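PDB 3P9Y: CG14216 from Drosophila melanogaster, which probably removes phosphate from phosphoserine in the C-terminal domain of RNA polymerase II, as a phosphatase with a low-molecular-weight PTP-like fold. Local coordinates for residues E66-D71 with H87-N92. The protein carries 2 engineered substitutions. Residues are numbered along the deposited sequence; the frame is centred on the assembly and turned at random.
Sequences EDIYRD and HMLDRN
With CG anti to the carbonyl carbon (chi1 -73°), Leu89 sends both methyls across to helix 65-82, where Ile68 meets them with CG2, the branch set anti to its backbone N. Helices 65-82 and 85-95 form an antiparallel helical hairpin, joined by a short turn, in the LMW PTP-like fold of this phosphatase; the axes of segments 66-71 and 87-92 run at 160° to each other and approach to 9.2 Å. Ile68 and Leu89 cross at about a right angle, Ile68 CG2 lying 3.8 Å from Leu89 CD2, while Leu89 CD1 sits 4.0 Å from Tyr69 CA. Branched aliphatic chains suit this buried side of the hairpin, where Met20 packs on both and Tyr65 and Leu72 also touch Leu89. Cut back to an alanine, the Leu89 position would lack both methyls, which would probably leave a gap beside Ile68 CG2. Tyr69, partly exposed, suits the border because its aromatic ring can pack through CD1 and CE1 on segment 87-92. An aspartate fits beside it: Asp90 CB lies 4.3 Å from Tyr69 CE1, while the carboxylate pairs with Arg93 in a salt bridge. Within the same helix Arg91 NE and NH2 grip Asn92 OD1 from one face of the amide, and Asn92 ND2 bonds to Met20 O. Leu89 CB lies at the edge of the Tyr69 ring, near its plane and 4.0 Å from Tyr69 CD1.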
loop_
_atom_site.group_PDB
_atom_site.type_symbol
_atom_site.label_atom_id
_atom_site.label_comp_id
_atom_site.label_asym_id
_atom_site.label_seq_id
_atom_site.Cartn_x
_atom_site.Cartn_y
_atom_site.Cartn_z
ATOM N N GLU A 66 -5.562 -2.988 16.977
ATOM C CA GLU A 66 -6.009 -2.589 18.304
ATOM C C GLU A 66 -5.139 -3.223 19.389
ATOM O O GLU A 66 -4.836 -2.589 20.399
ATOM C CB GLU A 66 -7.473 -2.978 18.509
ATOM C CG GLU A 66 -8.019 -2.604 19.874
ATOM C CD GLU A 66 -9.476 -2.986 20.046
ATOM O OE1 GLU A 66 -10.039 -3.617 19.126
ATOM O OE2 GLU A 66 -10.056 -2.654 21.102
ATOM N N ASP A 67 -4.739 -4.473 19.177
ATOM C CA ASP A 67 -3.910 -5.175 20.148
ATOM C C ASP A 67 -2.476 -4.660 20.140
ATOM O O ASP A 67 -1.835 -4.589 21.183
ATOM C CB ASP A 67 -3.931 -6.679 19.886
ATOM C CG ASP A 67 -5.251 -7.313 20.266
ATOM O OD1 ASP A 67 -6.003 -6.682 21.036
ATOM O OD2 ASP A 67 -5.536 -8.434 19.798
ATOM N N ILE A 68 -1.971 -4.304 18.965
ATOM C CA ILE A 68 -0.641 -3.716 18.875
ATOM C C ILE A 68 -0.654 -2.368 19.584
ATOM O O ILE A 68 0.295 -2.010 20.275
ATOM C CB ILE A 68 -0.199 -3.543 17.411
ATOM C CG1 ILE A 68 -0.103 -4.915 16.732
ATOM C CG2 ILE A 68 1.135 -2.810 17.340
ATOM C CD1 ILE A 68 0.204 -4.854 15.253
ATOM N N TYR A 69 -1.751 -1.637 19.414
ATOM C CA TYR A 69 -1.954 -0.345 20.063
ATOM C C TYR A 69 -1.881 -0.480 21.582
ATOM O O TYR A 69 -1.170 0.268 22.247
ATOM C CB TYR A 69 -3.321 0.214 19.669
ATOM C CG TYR A 69 -3.619 1.592 20.215
ATOM C CD1 TYR A 69 -3.555 2.710 19.396
ATOM C CD2 TYR A 69 -3.978 1.775 21.545
ATOM C CE1 TYR A 69 -3.834 3.972 19.884
ATOM C CE2 TYR A 69 -4.259 3.038 22.044
ATOM C CZ TYR A 69 -4.187 4.132 21.205
ATOM O OH TYR A 69 -4.463 5.396 21.685
ATOM N N ARG A 70 -2.634 -1.435 22.123
ATOM C CA ARG A 70 -2.649 -1.682 23.560
ATOM C C ARG A 70 -1.257 -2.059 24.033
ATOM O O ARG A 70 -0.808 -1.612 25.086
ATOM C CB ARG A 70 -3.627 -2.806 23.900
ATOM C CG ARG A 70 -5.088 -2.401 23.835
ATOM C CD ARG A 70 -6.002 -3.616 23.881
ATOM N NE ARG A 70 -7.409 -3.240 24.000
ATOM C CZ ARG A 70 -8.065 -3.131 25.153
ATOM N NH1 ARG A 70 -7.451 -3.374 26.305
ATOM N NH2 ARG A 70 -9.344 -2.782 25.155
ATOM N N ASP A 71 -0.575 -2.873 23.235
ATOM C CA ASP A 71 0.753 -3.359 23.582
ATOM C C ASP A 71 1.738 -2.211 23.790
ATOM O O ASP A 71 2.479 -2.190 24.773
ATOM C CB ASP A 71 1.274 -4.284 22.485
ATOM C CG ASP A 71 2.550 -4.989 22.884
ATOM O OD1 ASP A 71 2.589 -5.560 23.993
ATOM O OD2 ASP A 71 3.513 -4.973 22.090
ATOM N N HIS A 87 -1.175 7.047 16.998
ATOM C CA HIS A 87 -2.088 7.668 16.047
ATOM C C HIS A 87 -2.140 6.856 14.759
ATOM O O HIS A 87 -3.211 6.643 14.199
ATOM C CB HIS A 87 -1.686 9.107 15.730
ATOM C CG HIS A 87 -2.476 9.710 14.610
ATOM N ND1 HIS A 87 -3.839 9.903 14.683
ATOM C CD2 HIS A 87 -2.101 10.145 13.384
ATOM C CE1 HIS A 87 -4.268 10.439 13.554
ATOM N NE2 HIS A 87 -3.233 10.597 12.750
ATOM N N MET A 88 -0.981 6.402 14.293
ATOM C CA MET A 88 -0.923 5.572 13.098
ATOM C C MET A 88 -1.779 4.325 13.279
ATOM O O MET A 88 -2.560 3.967 12.403
ATOM C CB MET A 88 0.522 5.171 12.784
ATOM C CG MET A 88 0.659 4.224 11.598
ATOM S SD MET A 88 2.382 3.795 11.246
ATOM C CE MET A 88 3.033 5.397 10.781
ATOM N N LEU A 89 -1.627 3.670 14.425
ATOM C CA LEU A 89 -2.342 2.435 14.702
ATOM C C LEU A 89 -3.839 2.696 14.836
ATOM O O LEU A 89 -4.658 1.861 14.465
ATOM C CB LEU A 89 -1.794 1.781 15.974
ATOM C CG LEU A 89 -0.409 1.146 15.807
ATOM C CD1 LEU A 89 0.333 1.076 17.134
ATOM C CD2 LEU A 89 -0.520 -0.236 15.164
ATOM N N ASP A 90 -4.188 3.864 15.359
ATOM C CA ASP A 90 -5.587 4.238 15.523
ATOM C C ASP A 90 -6.233 4.468 14.161
ATOM O O ASP A 90 -7.346 4.022 13.907
ATOM C CB ASP A 90 -5.696 5.506 16.366
ATOM C CG ASP A 90 -7.129 5.917 16.607
ATOM O OD1 ASP A 90 -7.912 5.069 17.088
ATOM O OD2 ASP A 90 -7.474 7.083 16.313
ATOM N N ARG A 91 -5.521 5.166 13.283
ATOM C CA ARG A 91 -5.996 5.407 11.929
ATOM C C ARG A 91 -6.209 4.068 11.221
ATOM O O ARG A 91 -7.216 3.868 10.540
ATOM C CB ARG A 91 -4.988 6.276 11.173
ATOM C CG ARG A 91 -5.466 6.779 9.814
ATOM C CD ARG A 91 -5.221 5.762 8.703
ATOM N NE ARG A 91 -3.912 5.128 8.839
ATOM C CZ ARG A 91 -2.753 5.711 8.540
ATOM N NH1 ARG A 91 -2.730 6.955 8.082
ATOM N NH2 ARG A 91 -1.610 5.050 8.708
ATOM N N ASN A 92 -5.269 3.145 11.411
ATOM C CA ASN A 92 -5.341 1.834 10.773
ATOM C C ASN A 92 -6.547 1.035 11.265
ATOM O O ASN A 92 -7.250 0.404 10.477
ATOM C CB ASN A 92 -4.053 1.041 11.029
ATOM C CG ASN A 92 -2.832 1.676 10.379
ATOM O OD1 ASN A 92 -2.952 2.537 9.508
ATOM N ND2 ASN A 92 -1.652 1.249 10.797
#